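Local coordinates for Lmaj004091aaa (Leishmania major, PDB 1XTP), which probably methylates the N-terminal amino group of proteins that begin with an X-Pro-Lys sequence, using S-adenosyl-L-methionine as methyl donor, at residues W49-W57 / A168-F176; P61-G69 / G101-K109. All coordinates share one frame; numbering follows the deposited sequence.

Contact 1 of 2, residues W49-W57 / A168-F176. With SAI (S-adenosyl-L-homoselenocysteine), chain B.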
loop_
_atom_site.group_PDB
_atom_site.type_symbol
_atom_site.label_atom_id
_atom_site.label_comp_id
_atom_site.label_asym_id
_atom_site.label_seq_id
_atom_site.Cartn_x
_atom_site.Cartn_y
_atom_site.Cartn_z
ATOM N N TRP A 49 -4.991 -3.245 16.494
ATOM C CA TRP A 49 -4.083 -3.336 15.340
ATOM C C TRP A 49 -4.190 -2.111 14.426
ATOM O O TRP A 49 -3.184 -1.468 14.095
ATOM C CB TRP A 49 -4.394 -4.598 14.559
ATOM C CG TRP A 49 -3.769 -4.635 13.238
ATOM C CD1 TRP A 49 -4.354 -4.320 12.056
ATOM C CD2 TRP A 49 -2.419 -4.984 12.948
ATOM N NE1 TRP A 49 -3.453 -4.431 11.039
ATOM C CE2 TRP A 49 -2.248 -4.838 11.553
ATOM C CE3 TRP A 49 -1.317 -5.368 13.735
ATOM C CZ2 TRP A 49 -1.040 -5.091 10.921
ATOM C CZ3 TRP A 49 -0.103 -5.618 13.106
ATOM C CH2 TRP A 49 0.027 -5.481 11.711
ATOM N N TYR A 50 -5.422 -1.795 14.020
ATOM C CA TYR A 50 -5.689 -0.619 13.202
ATOM C C TYR A 50 -5.646 0.664 14.005
ATOM O O TYR A 50 -5.057 1.643 13.552
ATOM C CB TYR A 50 -7.054 -0.728 12.495
ATOM C CG TYR A 50 -7.072 -1.712 11.379
ATOM C CD1 TYR A 50 -6.298 -1.508 10.230
ATOM C CD2 TYR A 50 -7.868 -2.842 11.440
ATOM C CE1 TYR A 50 -6.313 -2.422 9.199
ATOM C CE2 TYR A 50 -7.894 -3.759 10.417
ATOM C CZ TYR A 50 -7.107 -3.545 9.293
ATOM O OH TYR A 50 -7.131 -4.446 8.267
ATOM N N GLY A 51 -6.260 0.655 15.199
ATOM C CA GLY A 51 -6.338 1.842 16.019
ATOM C C GLY A 51 -4.993 2.433 16.399
ATOM O O GLY A 51 -4.819 3.650 16.445
ATOM N N LYS A 52 -4.048 1.567 16.715
ATOM C CA LYS A 52 -2.703 2.007 17.082
ATOM C C LYS A 52 -1.984 2.709 15.921
ATOM O O LYS A 52 -1.160 3.608 16.126
ATOM C CB LYS A 52 -1.885 0.798 17.528
ATOM C CG LYS A 52 -2.307 0.228 18.857
ATOM C CD LYS A 52 -1.441 -0.944 19.228
ATOM C CE LYS A 52 -2.017 -2.270 18.737
ATOM N NZ LYS A 52 -1.198 -3.423 19.237
ATOM N N ALA A 53 -2.291 2.284 14.701
ATOM C CA ALA A 53 -1.640 2.846 13.513
ATOM C C ALA A 53 -2.201 4.227 13.225
ATOM O O ALA A 53 -1.451 5.158 12.923
ATOM C CB ALA A 53 -1.860 1.955 12.356
ATOM N N LEU A 54 -3.528 4.347 13.339
ATOM C CA LEU A 54 -4.236 5.605 13.156
ATOM C C LEU A 54 -3.845 6.600 14.235
ATOM O O LEU A 54 -3.741 7.779 13.974
ATOM C CB LEU A 54 -5.753 5.378 13.191
ATOM C CG LEU A 54 -6.354 4.545 12.061
ATOM C CD1 LEU A 54 -7.864 4.475 12.208
ATOM C CD2 LEU A 54 -5.956 5.088 10.681
ATOM N N GLU A 55 -3.651 6.106 15.453
ATOM C CA GLU A 55 -3.213 6.940 16.551
ATOM C C GLU A 55 -1.778 7.394 16.344
ATOM O O GLU A 55 -1.432 8.526 16.670
ATOM C CB GLU A 55 -3.379 6.218 17.882
ATOM C CG GLU A 55 -2.827 6.965 19.093
ATOM C CD GLU A 55 -3.386 8.377 19.280
ATOM O OE1 GLU A 55 -4.473 8.736 18.758
ATOM O OE2 GLU A 55 -2.727 9.136 20.000
ATOM N N TYR A 56 -0.951 6.528 15.796
ATOM C CA TYR A 56 0.412 6.917 15.446
ATOM C C TYR A 56 0.414 8.042 14.412
ATOM O O TYR A 56 1.149 9.007 14.528
ATOM C CB TYR A 56 1.196 5.712 14.913
ATOM C CG TYR A 56 2.560 6.077 14.374
ATOM C CD1 TYR A 56 3.673 6.143 15.213
ATOM C CD2 TYR A 56 2.730 6.360 13.028
ATOM C CE1 TYR A 56 4.910 6.478 14.720
ATOM C CE2 TYR A 56 3.961 6.685 12.522
ATOM C CZ TYR A 56 5.042 6.746 13.365
ATOM O OH TYR A 56 6.255 7.086 12.842
ATOM N N TRP A 57 -0.420 7.918 13.393
ATOM C CA TRP A 57 -0.407 8.901 12.324
ATOM C C TRP A 57 -1.041 10.216 12.699
ATOM O O TRP A 57 -0.761 11.209 12.055
ATOM C CB TRP A 57 -1.020 8.338 11.056
ATOM C CG TRP A 57 -0.026 7.492 10.343
ATOM C CD1 TRP A 57 0.095 6.140 10.415
ATOM C CD2 TRP A 57 1.024 7.946 9.485
ATOM N NE1 TRP A 57 1.125 5.727 9.643
ATOM C CE2 TRP A 57 1.731 6.813 9.070
ATOM C CE3 TRP A 57 1.433 9.209 9.029
ATOM C CZ2 TRP A 57 2.808 6.878 8.193
ATOM C CZ3 TRP A 57 2.523 9.279 8.148
ATOM C CH2 TRP A 57 3.199 8.120 7.749
ATOM N N ALA A 168 -0.298 -0.643 2.386
ATOM C CA ALA A 168 -0.864 -1.975 2.637
ATOM C C ALA A 168 -0.176 -2.702 3.805
ATOM O O ALA A 168 -0.621 -3.764 4.218
ATOM C CB ALA A 168 -0.833 -2.796 1.395
ATOM N N ILE A 169 0.900 -2.128 4.323
ATOM C CA ILE A 169 1.539 -2.589 5.553
ATOM C C ILE A 169 0.622 -2.510 6.782
ATOM O O ILE A 169 0.822 -3.249 7.749
ATOM C CB ILE A 169 2.863 -1.816 5.851
ATOM C CG1 ILE A 169 2.610 -0.309 6.044
ATOM C CG2 ILE A 169 3.879 -2.019 4.715
ATOM C CD1 ILE A 169 3.789 0.447 6.635
ATOM N N TYR A 170 -0.401 -1.654 6.723
ATOM C CA TYR A 170 -1.358 -1.456 7.819
ATOM C C TYR A 170 -2.542 -2.414 7.790
ATOM O O TYR A 170 -3.249 -2.538 8.783
ATOM C CB TYR A 170 -1.850 -0.003 7.819
ATOM C CG TYR A 170 -0.714 0.958 8.012
ATOM C CD1 TYR A 170 -0.026 0.984 9.207
ATOM C CD2 TYR A 170 -0.277 1.782 6.976
ATOM C CE1 TYR A 170 1.050 1.832 9.400
ATOM C CE2 TYR A 170 0.790 2.661 7.153
ATOM C CZ TYR A 170 1.462 2.657 8.367
ATOM O OH TYR A 170 2.536 3.481 8.590
ATOM N N LEU A 171 -2.746 -3.086 6.660
ATOM C CA LEU A 171 -3.816 -4.053 6.522
ATOM C C LEU A 171 -3.471 -5.402 7.143
ATOM O O LEU A 171 -2.354 -5.885 6.986
ATOM C CB LEU A 171 -4.175 -4.265 5.043
ATOM C CG LEU A 171 -4.781 -3.096 4.267
ATOM C CD1 LEU A 171 -4.720 -3.352 2.751
ATOM C CD2 LEU A 171 -6.232 -2.815 4.713
ATOM N N THR A 172 -4.440 -6.022 7.825
ATOM C CA THR A 172 -4.304 -7.448 8.157
ATOM C C THR A 172 -4.287 -8.225 6.857
ATOM O O THR A 172 -4.699 -7.712 5.827
ATOM C CB THR A 172 -5.439 -7.974 9.000
ATOM O OG1 THR A 172 -6.655 -8.011 8.235
ATOM C CG2 THR A 172 -5.625 -7.108 10.238
ATOM N N ASP A 173 -3.840 -9.471 6.884
ATOM C CA ASP A 173 -3.834 -10.263 5.657
ATOM C C ASP A 173 -5.246 -10.504 5.138
ATOM O O ASP A 173 -5.464 -10.508 3.915
ATOM C CB ASP A 173 -3.161 -11.621 5.876
ATOM C CG ASP A 173 -1.648 -11.546 5.872
ATOM O OD1 ASP A 173 -1.076 -10.473 5.607
ATOM O OD2 ASP A 173 -1.033 -12.586 6.159
ATOM N N ALA A 174 -6.172 -10.780 6.061
ATOM C CA ALA A 174 -7.566 -10.961 5.716
ATOM C C ALA A 174 -8.108 -9.749 4.974
ATOM O O ALA A 174 -8.802 -9.904 3.972
ATOM C CB ALA A 174 -8.417 -11.220 6.986
ATOM N N ASP A 175 -7.803 -8.546 5.473
ATOM C CA ASP A 175 -8.315 -7.311 4.881
ATOM C C ASP A 175 -7.568 -6.926 3.604
ATOM O O ASP A 175 -8.151 -6.288 2.742
ATOM C CB ASP A 175 -8.291 -6.172 5.892
ATOM C CG ASP A 175 -9.359 -6.334 6.970
ATOM O OD1 ASP A 175 -10.287 -7.147 6.777
ATOM O OD2 ASP A 175 -9.277 -5.654 8.008
ATOM N N PHE A 176 -6.302 -7.331 3.515
ATOM C CA PHE A 176 -5.451 -7.191 2.316
ATOM C C PHE A 176 -6.122 -7.987 1.207
ATOM O O PHE A 176 -6.415 -7.455 0.139
ATOM C CB PHE A 176 -4.042 -7.735 2.620
ATOM C CG PHE A 176 -3.010 -7.538 1.508
ATOM C CD1 PHE A 176 -3.117 -8.213 0.286
ATOM C CD2 PHE A 176 -1.907 -6.707 1.708
ATOM C CE1 PHE A 176 -2.174 -8.044 -0.718
ATOM C CE2 PHE A 176 -0.916 -6.554 0.696
ATOM C CZ PHE A 176 -1.061 -7.204 -0.507
HETATM N N SAI B . 0.831 6.782 0.013
HETATM C CA SAI B . 1.372 8.108 0.431
HETATM C CB SAI B . 1.486 8.172 1.940
HETATM C CG SAI B . 2.420 7.162 2.590
HETATM SE SE SAI B . 2.412 7.427 4.542
HETATM C C SAI B . 2.759 8.388 -0.122
HETATM O O SAI B . 3.460 7.472 -0.550
HETATM O OXT SAI B . 3.219 9.530 -0.118
HETATM C "C5'" SAI B . 1.066 6.043 4.958
HETATM C "C4'" SAI B . -0.371 6.570 4.931
HETATM O "O4'" SAI B . -1.232 5.489 5.133
HETATM C "C3'" SAI B . -0.709 7.575 6.022
HETATM O "O3'" SAI B . -1.297 8.723 5.469
HETATM C "C2'" SAI B . -1.703 6.893 6.932
HETATM O "O2'" SAI B . -2.652 7.793 7.489
HETATM C "C1'" SAI B . -2.311 5.939 5.935
HETATM N N9 SAI B . -2.987 4.790 6.520
HETATM C C8 SAI B . -2.684 4.158 7.706
HETATM N N7 SAI B . -3.537 3.149 7.862
HETATM C C5 SAI B . -4.376 3.118 6.783
HETATM C C6 SAI B . -5.431 2.278 6.432
HETATM N N6 SAI B . -5.780 1.279 7.245
HETATM N N1 SAI B . -6.114 2.499 5.248
HETATM C C2 SAI B . -5.770 3.554 4.413
HETATM N N3 SAI B . -4.711 4.373 4.767
HETATM C C4 SAI B . -4.031 4.148 5.925
#
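The carbonyl of Y170 takes a hydrogen bond from the indole of W49, and the hydroxyl of Y170 takes another from the indole of W57. The contact closes the cofactor pocket of this SAM-dependent methyltransferase over the adenosine part of SAI. Along 168-176, I169 comes first. Its O lies 4.1 Å from W49 CZ2, a loose contact.

Y170 O lies 3.0 Å from W49 NE1. The bond is bent at the hydrogen, and the donor also sits above the carbonyl plane, 43° out of it. Y170 CG stands anti to its own carbonyl carbon (chi1 -60°), and the ring reaches along helix 49-58. There Y170 CD1 packs on A53 CB at 3.8 Å. Y170 OH is 2.9 Å from W57 NE1 and lies in the indole plane. The strongest polar partner of this hydroxyl is D211, outside the two segments. The W57 and Y170 rings are nearly perpendicular, at 87°. SAI C8 lies over one face of Y170, and the ribose of SAI lies over one face of W57. W57 CH2 is 3.4 Å from the selenium.

L171 meets Y50 OH with CA and, a little farther off, CD2. T172 N then donates to Y50 OH, 3.1 Å away and almost straight. T172 CG2 lies 3.5 Å from W49 NE1. T172 OG1 accepts from D175 N and so caps helix 173-186. D175 OD2 accepts from Y50 OH in a very short bond of 2.5 Å, near the tyrosine plane. Y50 OH is thus held by a donor and an acceptor from one helix start.

Strand 213-215 packs on I169 and Y170 through S213, and W49 O bonds S212 just before it. W34 meets W49 edge-to-face, and R216 ties down D173 ahead of helix 218-228.

Contact 2 of 2, residues P61-G69 / G101-K109. With SAI (S-adenosyl-L-homoselenocysteine), chain B.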
loop_
_atom_site.group_PDB
_atom_site.type_symbol
_atom_site.label_atom_id
_atom_site.label_comp_id
_atom_site.label_asym_id
_atom_site.label_seq_id
_atom_site.Cartn_x
_atom_site.Cartn_y
_atom_site.Cartn_z
ATOM N N PRO A 61 3.560 14.874 11.363
ATOM C CA PRO A 61 3.341 16.087 10.576
ATOM C C PRO A 61 2.825 15.782 9.184
ATOM O O PRO A 61 3.219 14.771 8.573
ATOM C CB PRO A 61 4.742 16.707 10.483
ATOM C CG PRO A 61 5.421 16.231 11.667
ATOM C CD PRO A 61 4.945 14.813 11.847
ATOM N N ALA A 62 1.925 16.637 8.704
ATOM C CA ALA A 62 1.366 16.497 7.370
ATOM C C ALA A 62 2.359 17.163 6.419
ATOM O O ALA A 62 2.075 18.194 5.839
ATOM C CB ALA A 62 -0.048 17.151 7.282
ATOM N N THR A 63 3.527 16.547 6.274
ATOM C CA THR A 63 4.585 17.060 5.411
ATOM C C THR A 63 5.177 15.891 4.651
ATOM O O THR A 63 5.001 14.740 5.042
ATOM C CB THR A 63 5.712 17.714 6.231
ATOM O OG1 THR A 63 6.494 16.698 6.849
ATOM C CG2 THR A 63 5.158 18.599 7.308
ATOM N N VAL A 64 5.902 16.180 3.577
ATOM C CA VAL A 64 6.544 15.123 2.800
ATOM C C VAL A 64 7.492 14.319 3.698
ATOM O O VAL A 64 7.591 13.097 3.585
ATOM C CB VAL A 64 7.293 15.698 1.568
ATOM C CG1 VAL A 64 8.149 14.634 0.889
ATOM C CG2 VAL A 64 6.291 16.237 0.583
ATOM N N SER A 65 8.181 15.014 4.601
ATOM C CA SER A 65 9.105 14.356 5.515
ATOM C C SER A 65 8.334 13.374 6.399
ATOM O O SER A 65 8.789 12.250 6.650
ATOM C CB SER A 65 9.828 15.381 6.369
ATOM O OG SER A 65 10.824 14.723 7.118
ATOM N N GLY A 66 7.149 13.801 6.829
ATOM C CA GLY A 66 6.242 12.964 7.604
ATOM C C GLY A 66 5.780 11.696 6.898
ATOM O O GLY A 66 5.764 10.631 7.487
ATOM N N VAL A 67 5.390 11.795 5.633
ATOM C CA VAL A 67 4.907 10.608 4.938
ATOM C C VAL A 67 6.068 9.711 4.517
ATOM O O VAL A 67 5.871 8.520 4.322
ATOM C CB VAL A 67 3.946 10.921 3.734
ATOM C CG1 VAL A 67 2.736 11.671 4.226
ATOM C CG2 VAL A 67 4.637 11.676 2.618
ATOM N N LEU A 68 7.266 10.284 4.400
ATOM C CA LEU A 68 8.425 9.541 3.939
ATOM C C LEU A 68 9.329 9.131 5.090
ATOM O O LEU A 68 10.490 8.758 4.880
ATOM C CB LEU A 68 9.197 10.344 2.886
ATOM C CG LEU A 68 8.501 10.617 1.550
ATOM C CD1 LEU A 68 9.488 11.194 0.568
ATOM C CD2 LEU A 68 7.857 9.361 0.974
ATOM N N GLY A 69 8.793 9.205 6.306
ATOM C CA GLY A 69 9.494 8.768 7.501
ATOM C C GLY A 69 10.832 9.450 7.694
ATOM O O GLY A 69 11.782 8.827 8.131
ATOM N N GLY A 101 -4.490 5.400 0.810
ATOM C CA GLY A 101 -3.548 5.795 1.857
ATOM C C GLY A 101 -2.717 6.975 1.364
ATOM O O GLY A 101 -1.503 6.972 1.470
ATOM N N ALA A 102 -3.407 7.976 0.832
ATOM C CA ALA A 102 -2.797 9.100 0.112
ATOM C C ALA A 102 -1.936 10.034 0.950
ATOM O O ALA A 102 -1.071 10.711 0.405
ATOM C CB ALA A 102 -3.873 9.900 -0.565
ATOM N N GLY A 103 -2.194 10.079 2.261
ATOM C CA GLY A 103 -1.503 10.984 3.151
ATOM C C GLY A 103 -1.781 12.412 2.746
ATOM O O GLY A 103 -2.938 12.823 2.689
ATOM N N ILE A 104 -0.727 13.167 2.454
ATOM C CA ILE A 104 -0.887 14.573 2.025
ATOM C C ILE A 104 -0.977 14.725 0.506
ATOM O O ILE A 104 -0.837 15.837 -0.005
ATOM C CB ILE A 104 0.258 15.485 2.534
ATOM C CG1 ILE A 104 1.596 15.061 1.933
ATOM C CG2 ILE A 104 0.302 15.507 4.060
ATOM C CD1 ILE A 104 2.643 16.105 2.071
ATOM N N GLY A 105 -1.161 13.609 -0.205
ATOM C CA GLY A 105 -1.378 13.626 -1.659
ATOM C C GLY A 105 -0.114 13.742 -2.485
ATOM O O GLY A 105 -0.152 14.248 -3.606
ATOM N N ARG A 106 1.003 13.264 -1.935
ATOM C CA ARG A 106 2.309 13.331 -2.593
ATOM C C ARG A 106 2.363 12.648 -3.960
ATOM O O ARG A 106 2.926 13.209 -4.932
ATOM C CB ARG A 106 3.372 12.694 -1.686
ATOM C CG ARG A 106 4.813 12.745 -2.248
ATOM C CD ARG A 106 5.776 11.925 -1.361
ATOM N NE ARG A 106 5.461 10.497 -1.449
ATOM C CZ ARG A 106 5.938 9.654 -2.361
ATOM N NH1 ARG A 106 6.812 10.038 -3.278
ATOM N NH2 ARG A 106 5.546 8.392 -2.335
ATOM N N ILE A 107 1.826 11.426 -4.035
ATOM C CA ILE A 107 1.816 10.703 -5.279
ATOM C C ILE A 107 0.848 11.359 -6.303
ATOM O O ILE A 107 1.169 11.483 -7.495
ATOM C CB ILE A 107 1.497 9.188 -5.061
ATOM C CG1 ILE A 107 2.579 8.545 -4.170
ATOM C CG2 ILE A 107 1.413 8.452 -6.431
ATOM C CD1 ILE A 107 2.237 7.155 -3.662
ATOM N N THR A 108 -0.320 11.771 -5.839
ATOM C CA THR A 108 -1.277 12.476 -6.686
ATOM C C THR A 108 -0.675 13.786 -7.212
ATOM O O THR A 108 -0.763 14.064 -8.401
ATOM C CB THR A 108 -2.607 12.752 -5.951
ATOM O OG1 THR A 108 -3.172 11.512 -5.522
ATOM C CG2 THR A 108 -3.634 13.478 -6.869
ATOM N N LYS A 109 -0.029 14.558 -6.341
ATOM C CA LYS A 109 0.500 15.861 -6.731
ATOM C C LYS A 109 1.597 15.751 -7.787
ATOM O O LYS A 109 1.608 16.520 -8.746
ATOM C CB LYS A 109 1.029 16.636 -5.514
ATOM C CG LYS A 109 1.463 18.067 -5.856
ATOM C CD LYS A 109 1.584 18.952 -4.632
HETATM N N SAI B . 0.831 6.782 0.013
HETATM C CA SAI B . 1.372 8.108 0.431
HETATM C CB SAI B . 1.486 8.172 1.940
HETATM C CG SAI B . 2.420 7.162 2.590
HETATM SE SE SAI B . 2.412 7.427 4.542
HETATM C C SAI B . 2.759 8.388 -0.122
HETATM O O SAI B . 3.460 7.472 -0.550
HETATM O OXT SAI B . 3.219 9.530 -0.118
HETATM C "C5'" SAI B . 1.066 6.043 4.958
HETATM C "C4'" SAI B . -0.371 6.570 4.931
HETATM O "O4'" SAI B . -1.232 5.489 5.133
HETATM C "C3'" SAI B . -0.709 7.575 6.022
HETATM O "O3'" SAI B . -1.297 8.723 5.469
HETATM C "C2'" SAI B . -1.703 6.893 6.932
HETATM O "O2'" SAI B . -2.652 7.793 7.489
HETATM C "C1'" SAI B . -2.311 5.939 5.935
HETATM N N9 SAI B . -2.987 4.790 6.520
HETATM C C8 SAI B . -2.684 4.158 7.706
HETATM N N7 SAI B . -3.537 3.149 7.862
HETATM C C5 SAI B . -4.376 3.118 6.783
HETATM C C6 SAI B . -5.431 2.278 6.432
HETATM N N6 SAI B . -5.780 1.279 7.245
HETATM N N1 SAI B . -6.114 2.499 5.248
HETATM C C2 SAI B . -5.770 3.554 4.413
HETATM N N3 SAI B . -4.711 4.373 4.767
HETATM C C4 SAI B . -4.031 4.148 5.925
#
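The guanidinium of R106 has L68 CD2 over one face, 3.6 Å above its plane and offset toward the rim. The carboxylate of SAI meets its edge. R106 NE donates to SAI OXT at 2.8 Å, and R106 NH2 donates to SAI O at 2.9 Å. The NH2 bond is nearly straight, the NE bond somewhat bent, and the two grip the carboxylate side by side. R106 follows directly on the glycine-rich loop 101-105 of the Rossmann-like methyltransferase fold, which leads from strand 96-100 into helix 106-115.

The R106 chain is extended at first (chi1 -178°) and bends at chi3, which turns the guanidinium back to the ligand. Its far nitrogen, NH1, makes a salt bridge with D78 and a hydrogen bond with H75, which probably fix its rotation. V67 CG2 lies against R106 CD, and V64 CG1 touches the same carbon.

I104 fills the apolar part of the contact. Its CG2 rests 3.6 Å from A62 CB. Its CD1 abuts the start of helix 64-67, at T63 C and V64 N, and meets V64 CG2 at 3.9 Å. V67 has its CB directed toward the loop, with CG1 near I104 and G103. M128 of helix 126-135 backs both V67 and I104.

T63 caps helix 64-67 through OG1, which accepts from G66 N. On the loop side, G101 O accepts from SAI N, 2.8 Å away.

From the N terminus, the chain first enters helix 49-58, the near half of contact 1. The short helix 64-67, the near half of contact 2, follows directly. Contact 2 closes first, when the chain has passed through helix 75-87 and strand 96-100 and reaches the loop 101-105. Contact 1 closes later, after strand 159-165, at 168-176. The smaller loop therefore lies wholly within the larger one, and the two do not cross. Their centres are about 17 Å apart. They touch through W57 CZ3 and G66 O at 3.6 Å. Together they tie the N-terminal helices to the loops that follow strands 96-100 and 159-165 of the central sheet, where SAI binds.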